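Local coordinates for protein oxidoreductase, Gfo/Idh/MocA family (Pseudomonas syringae pv. tomato, PDB 3DTY) that probably acts as a nucleotide-dependent oxidoreductase of the Gfo/Idh/MocA family, pairing a Rossmann domain with a C-terminal alpha/beta domain, and binds magnesium, at residues M269-S282 against W285-Q298. Numbering follows the deposited sequence.
Sequences MHGQKIRVIGSRAS and WWDERPNQLSFEVQ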
loop_
_atom_site.group_PDB
_atom_site.type_symbol
_atom_site.label_atom_id
_atom_site.label_comp_id
_atom_site.label_asym_id
_atom_site.label_seq_id
_atom_site.Cartn_x
_atom_site.Cartn_y
_atom_site.Cartn_z
HETATM N N MSE A 269 -9.931 -9.830 5.731
HETATM C CA MSE A 269 -9.530 -10.284 7.062
HETATM C C MSE A 269 -10.247 -9.569 8.211
HETATM O O MSE A 269 -10.246 -10.046 9.352
HETATM C CB MSE A 269 -8.022 -10.091 7.227
HETATM C CG MSE A 269 -7.177 -10.909 6.276
HETATM SE SE MSE A 269 -7.140 -12.730 6.849
HETATM C CE MSE A 269 -6.540 -12.448 8.673
ATOM N N HIS A 270 -10.833 -8.414 7.918
ATOM C CA HIS A 270 -11.546 -7.629 8.922
ATOM C C HIS A 270 -12.272 -6.516 8.180
ATOM O O HIS A 270 -13.495 -6.424 8.212
ATOM C CB HIS A 270 -10.568 -7.025 9.943
ATOM C CG HIS A 270 -10.844 -7.434 11.356
ATOM N ND1 HIS A 270 -10.980 -6.527 12.384
ATOM C CD2 HIS A 270 -11.016 -8.658 11.913
ATOM C CE1 HIS A 270 -11.225 -7.171 13.512
ATOM N NE2 HIS A 270 -11.253 -8.466 13.254
ATOM N N GLY A 271 -11.503 -5.674 7.505
ATOM C CA GLY A 271 -12.099 -4.598 6.738
ATOM C C GLY A 271 -12.934 -3.563 7.476
ATOM O O GLY A 271 -13.984 -3.155 6.981
ATOM N N GLN A 272 -12.503 -3.139 8.659
ATOM C CA GLN A 272 -13.246 -2.093 9.344
ATOM C C GLN A 272 -12.573 -0.781 8.952
ATOM O O GLN A 272 -11.380 -0.576 9.196
ATOM C CB GLN A 272 -13.223 -2.252 10.868
ATOM C CG GLN A 272 -13.872 -1.055 11.579
ATOM C CD GLN A 272 -13.969 -1.214 13.089
ATOM O OE1 GLN A 272 -13.203 -1.951 13.699
ATOM N NE2 GLN A 272 -14.904 -0.502 13.697
ATOM N N LYS A 273 -13.336 0.094 8.314
ATOM C CA LYS A 273 -12.810 1.377 7.889
ATOM C C LYS A 273 -13.835 2.471 8.062
ATOM O O LYS A 273 -15.042 2.224 8.070
ATOM C CB LYS A 273 -12.419 1.343 6.411
ATOM C CG LYS A 273 -11.404 0.288 6.022
ATOM C CD LYS A 273 -11.161 0.344 4.517
ATOM C CE LYS A 273 -10.293 -0.814 4.057
ATOM N NZ LYS A 273 -9.960 -0.719 2.612
ATOM N N ILE A 274 -13.343 3.691 8.195
ATOM C CA ILE A 274 -14.220 4.840 8.309
ATOM C C ILE A 274 -13.546 5.990 7.584
ATOM O O ILE A 274 -12.357 6.255 7.781
ATOM C CB ILE A 274 -14.514 5.223 9.784
ATOM C CG1 ILE A 274 -15.479 6.417 9.816
ATOM C CG2 ILE A 274 -13.222 5.538 10.525
ATOM C CD1 ILE A 274 -16.256 6.551 11.112
ATOM N N ARG A 275 -14.298 6.631 6.702
ATOM C CA ARG A 275 -13.792 7.764 5.954
ATOM C C ARG A 275 -14.763 8.911 6.193
ATOM O O ARG A 275 -15.971 8.763 5.982
ATOM C CB ARG A 275 -13.725 7.440 4.455
ATOM C CG ARG A 275 -13.214 8.593 3.589
ATOM C CD ARG A 275 -13.240 8.237 2.114
ATOM N NE ARG A 275 -12.737 9.307 1.254
ATOM C CZ ARG A 275 -11.452 9.643 1.138
ATOM N NH1 ARG A 275 -10.520 8.993 1.830
ATOM N NH2 ARG A 275 -11.095 10.625 0.323
ATOM N N VAL A 276 -14.243 10.042 6.659
ATOM C CA VAL A 276 -15.083 11.210 6.897
ATOM C C VAL A 276 -14.724 12.225 5.817
ATOM O O VAL A 276 -13.576 12.677 5.725
ATOM C CB VAL A 276 -14.841 11.815 8.298
ATOM C CG1 VAL A 276 -15.746 13.031 8.509
ATOM C CG2 VAL A 276 -15.098 10.768 9.366
ATOM N N ILE A 277 -15.718 12.569 5.005
ATOM C CA ILE A 277 -15.549 13.495 3.886
ATOM C C ILE A 277 -16.136 14.883 4.135
ATOM O O ILE A 277 -17.344 15.036 4.324
ATOM C CB ILE A 277 -16.207 12.909 2.616
ATOM C CG1 ILE A 277 -15.652 11.506 2.355
ATOM C CG2 ILE A 277 -15.953 13.818 1.421
ATOM C CD1 ILE A 277 -16.311 10.782 1.198
ATOM N N GLY A 278 -15.270 15.893 4.129
ATOM C CA GLY A 278 -15.723 17.261 4.342
ATOM C C GLY A 278 -15.529 18.105 3.092
ATOM O O GLY A 278 -14.978 17.633 2.099
ATOM N N SER A 279 -15.977 19.354 3.139
ATOM C CA SER A 279 -15.861 20.261 2.003
ATOM C C SER A 279 -14.419 20.591 1.635
ATOM O O SER A 279 -14.137 20.945 0.496
ATOM C CB SER A 279 -16.614 21.565 2.303
ATOM O OG SER A 279 -16.170 22.147 3.523
ATOM N N ARG A 280 -13.507 20.470 2.598
ATOM C CA ARG A 280 -12.102 20.796 2.370
ATOM C C ARG A 280 -11.162 19.597 2.281
ATOM O O ARG A 280 -10.184 19.614 1.537
ATOM C CB ARG A 280 -11.609 21.741 3.476
ATOM C CG ARG A 280 -10.095 21.945 3.511
ATOM C CD ARG A 280 -9.682 22.996 4.545
ATOM N NE ARG A 280 -8.245 23.269 4.527
ATOM C CZ ARG A 280 -7.336 22.563 5.197
ATOM N NH1 ARG A 280 -7.716 21.534 5.942
ATOM N NH2 ARG A 280 -6.050 22.891 5.129
ATOM N N ALA A 281 -11.456 18.553 3.043
ATOM C CA ALA A 281 -10.591 17.391 3.053
ATOM C C ALA A 281 -11.293 16.181 3.628
ATOM O O ALA A 281 -12.395 16.278 4.171
ATOM C CB ALA A 281 -9.355 17.690 3.872
ATOM N N SER A 282 -10.626 15.043 3.509
ATOM C CA SER A 282 -11.141 13.788 4.021
ATOM C C SER A 282 -10.087 13.156 4.918
ATOM O O SER A 282 -8.902 13.511 4.846
ATOM C CB SER A 282 -11.425 12.808 2.876
ATOM O OG SER A 282 -12.466 13.243 2.036
ATOM N N TRP A 285 -9.451 5.868 8.281
ATOM C CA TRP A 285 -8.748 4.960 9.175
ATOM C C TRP A 285 -9.243 3.532 8.919
ATOM O O TRP A 285 -10.431 3.317 8.647
ATOM C CB TRP A 285 -9.020 5.382 10.624
ATOM C CG TRP A 285 -8.284 4.598 11.663
ATOM C CD1 TRP A 285 -7.021 4.840 12.141
ATOM C CD2 TRP A 285 -8.778 3.466 12.388
ATOM N NE1 TRP A 285 -6.709 3.929 13.125
ATOM C CE2 TRP A 285 -7.769 3.075 13.294
ATOM C CE3 TRP A 285 -9.980 2.739 12.358
ATOM C CZ2 TRP A 285 -7.925 1.991 14.166
ATOM C CZ3 TRP A 285 -10.137 1.661 13.225
ATOM C CH2 TRP A 285 -9.118 1.298 14.116
ATOM N N TRP A 286 -8.322 2.570 9.009
ATOM C CA TRP A 286 -8.604 1.153 8.782
ATOM C C TRP A 286 -8.039 0.359 9.964
ATOM O O TRP A 286 -6.836 0.426 10.255
ATOM C CB TRP A 286 -7.954 0.747 7.452
ATOM C CG TRP A 286 -7.997 -0.712 7.065
ATOM C CD1 TRP A 286 -8.897 -1.660 7.464
ATOM C CD2 TRP A 286 -7.117 -1.359 6.139
ATOM N NE1 TRP A 286 -8.632 -2.859 6.837
ATOM C CE2 TRP A 286 -7.545 -2.701 6.019
ATOM C CE3 TRP A 286 -6.009 -0.931 5.394
ATOM C CZ2 TRP A 286 -6.899 -3.623 5.187
ATOM C CZ3 TRP A 286 -5.364 -1.849 4.567
ATOM C CH2 TRP A 286 -5.817 -3.181 4.472
ATOM N N ASP A 287 -8.900 -0.403 10.639
ATOM C CA ASP A 287 -8.472 -1.147 11.821
ATOM C C ASP A 287 -7.307 -2.124 11.654
ATOM O O ASP A 287 -6.646 -2.464 12.636
ATOM C CB ASP A 287 -9.677 -1.841 12.484
ATOM C CG ASP A 287 -10.130 -3.094 11.758
ATOM O OD1 ASP A 287 -9.936 -3.192 10.529
ATOM O OD2 ASP A 287 -10.711 -3.977 12.438
ATOM N N GLU A 288 -7.036 -2.557 10.425
ATOM C CA GLU A 288 -5.931 -3.482 10.189
ATOM C C GLU A 288 -4.599 -2.730 10.123
ATOM O O GLU A 288 -3.525 -3.347 10.131
ATOM C CB GLU A 288 -6.165 -4.272 8.894
ATOM C CG GLU A 288 -7.401 -5.155 8.934
ATOM C CD GLU A 288 -7.669 -5.859 7.610
ATOM O OE1 GLU A 288 -6.824 -6.667 7.179
ATOM O OE2 GLU A 288 -8.728 -5.600 7.002
ATOM N N ARG A 289 -4.684 -1.400 10.053
ATOM C CA ARG A 289 -3.522 -0.508 10.005
ATOM C C ARG A 289 -3.880 0.624 10.979
ATOM O O ARG A 289 -3.905 1.802 10.605
ATOM C CB ARG A 289 -3.356 0.062 8.588
ATOM C CG ARG A 289 -3.217 -0.984 7.482
ATOM C CD ARG A 289 -1.826 -1.630 7.451
ATOM N NE ARG A 289 -1.691 -2.524 6.301
ATOM C CZ ARG A 289 -2.287 -3.709 6.203
ATOM N NH1 ARG A 289 -3.053 -4.156 7.192
ATOM N NH2 ARG A 289 -2.141 -4.437 5.103
ATOM N N PRO A 290 -4.129 0.279 12.253
ATOM C CA PRO A 290 -4.510 1.220 13.310
ATOM C C PRO A 290 -3.567 2.369 13.628
ATOM O O PRO A 290 -3.995 3.370 14.183
ATOM C CB PRO A 290 -4.707 0.306 14.511
ATOM C CG PRO A 290 -3.561 -0.667 14.324
ATOM C CD PRO A 290 -3.692 -1.000 12.844
ATOM N N ASN A 291 -2.296 2.227 13.268
ATOM C CA ASN A 291 -1.293 3.243 13.572
ATOM C C ASN A 291 -1.110 4.336 12.517
ATOM O O ASN A 291 -0.269 5.225 12.666
ATOM C CB ASN A 291 0.034 2.548 13.872
ATOM C CG ASN A 291 -0.094 1.528 15.003
ATOM O OD1 ASN A 291 0.349 0.377 14.884
ATOM N ND2 ASN A 291 -0.709 1.947 16.103
ATOM N N GLN A 292 -1.897 4.269 11.450
ATOM C CA GLN A 292 -1.833 5.296 10.424
ATOM C C GLN A 292 -3.220 5.882 10.238
ATOM O O GLN A 292 -4.228 5.230 10.496
ATOM C CB GLN A 292 -1.323 4.753 9.084
ATOM C CG GLN A 292 0.165 4.412 9.051
ATOM C CD GLN A 292 0.466 3.068 9.682
ATOM O OE1 GLN A 292 -0.078 2.038 9.270
ATOM N NE2 GLN A 292 1.334 3.069 10.685
ATOM N N LEU A 293 -3.243 7.129 9.802
ATOM C CA LEU A 293 -4.472 7.857 9.562
ATOM C C LEU A 293 -4.244 8.665 8.291
ATOM O O LEU A 293 -3.310 9.466 8.229
ATOM C CB LEU A 293 -4.746 8.797 10.738
ATOM C CG LEU A 293 -5.924 9.762 10.615
ATOM C CD1 LEU A 293 -7.233 8.984 10.625
ATOM C CD2 LEU A 293 -5.874 10.760 11.762
ATOM N N SER A 294 -5.070 8.441 7.274
ATOM C CA SER A 294 -4.931 9.184 6.022
ATOM C C SER A 294 -5.629 10.541 6.120
ATOM O O SER A 294 -6.752 10.633 6.611
ATOM C CB SER A 294 -5.524 8.397 4.853
ATOM O OG SER A 294 -5.460 9.158 3.653
ATOM N N PHE A 295 -4.953 11.592 5.661
ATOM C CA PHE A 295 -5.499 12.950 5.688
ATOM C C PHE A 295 -5.348 13.502 4.275
ATOM O O PHE A 295 -4.237 13.752 3.811
ATOM C CB PHE A 295 -4.723 13.796 6.701
ATOM C CG PHE A 295 -5.198 15.221 6.812
ATOM C CD1 PHE A 295 -6.558 15.513 6.929
ATOM C CD2 PHE A 295 -4.279 16.272 6.832
ATOM C CE1 PHE A 295 -7.000 16.829 7.063
ATOM C CE2 PHE A 295 -4.709 17.597 6.967
ATOM C CZ PHE A 295 -6.073 17.877 7.084
ATOM N N GLU A 296 -6.472 13.689 3.595
ATOM C CA GLU A 296 -6.448 14.132 2.210
ATOM C C GLU A 296 -7.125 15.468 1.917
ATOM O O GLU A 296 -8.329 15.520 1.666
ATOM C CB GLU A 296 -7.088 13.049 1.343
ATOM C CG GLU A 296 -6.463 11.665 1.496
ATOM C CD GLU A 296 -7.436 10.546 1.140
ATOM O OE1 GLU A 296 -8.176 10.688 0.147
ATOM O OE2 GLU A 296 -7.456 9.519 1.856
ATOM N N VAL A 297 -6.338 16.539 1.932
ATOM C CA VAL A 297 -6.853 17.868 1.645
ATOM C C VAL A 297 -6.964 18.006 0.131
ATOM O O VAL A 297 -5.967 17.884 -0.585
ATOM C CB VAL A 297 -5.908 18.965 2.171
ATOM C CG1 VAL A 297 -6.476 20.344 1.825
ATOM C CG2 VAL A 297 -5.718 18.819 3.672
ATOM N N GLN A 298 -8.171 18.256 -0.358
ATOM C CA GLN A 298 -8.372 18.404 -1.789
ATOM C C GLN A 298 -7.460 19.492 -2.350
ATOM O O GLN A 298 -7.417 20.608 -1.834
ATOM C CB GLN A 298 -9.832 18.745 -2.086
ATOM C CG GLN A 298 -10.147 18.891 -3.575
ATOM C CD GLN A 298 -9.799 17.648 -4.363
ATOM O OE1 GLN A 298 -10.080 16.534 -3.935
ATOM N NE2 GLN A 298 -9.189 17.832 -5.527
HETATM O O HOH W 1 -8.012 -7.808 4.641
HETATM O O HOH W 2 -9.201 21.661 -0.068
#
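Asp287 and Glu288, at the start of the loop after strand 281-286, hold the beginning of 269-282 with their carboxylates. His270 ND1 donates to Asp287 OD2 over 2.6 Å in a nearly straight bond; the oxygen is met on its syn side and lies in the imidazole plane, the ring and carboxylate planes being 22° apart. The other oxygen, OD1, takes the backbone N-H of Gln272 from above the carboxylate plane. Asp287 CG sits between its own backbone N and carbonyl carbon (chi1 77°), which sets the carboxylate against Gln272 CB. Glu288 OE2 is gripped from opposite faces of its plane, by Gly271 N at 2.8 Å and by the indole NE1 of Trp286, while a water joins OE1 to Met269 N.

Lys273 runs beside Trp286, pointing the same way. The extended lysine chain lays Lys273 CE over one face of the Trp286 indole, a CH-pi contact 3.6 Å from the centroid of the five-membered ring, and NZ follows above the same ring in a cation-pi contact; Glu288 CB covers the opposite face.

Farther along, Arg275 grips Glu296 end-on, the two side chains crossing at about a right angle. Arg275 NH2 donates to Glu296 OE1 at 2.9 Å and Arg275 NH1 to Glu296 OE2 at 3.1 Å, in a two-nitrogen salt bridge, both oxygens near the guanidinium plane but approached from above the carboxylate plane. Ser294 OG bonds to the anti lone pair of Glu296 OE2, and Glu284 forms a second salt bridge with Arg275 NH1. Near the tight turn, Ala281 CB packs on Val297 CG2 at 3.8 Å, and Val297 CG1 lies over the guanidinium of Arg280, whose NH1 bonds Glu162 O.

Paired Ile274-Trp285 and Ser282-Glu296 backbones join these elements into two successive beta hairpins, an antiparallel meander of strands 272-278, 281-286 and 292-297 within the large mixed sheet of the C-terminal alpha/beta domain.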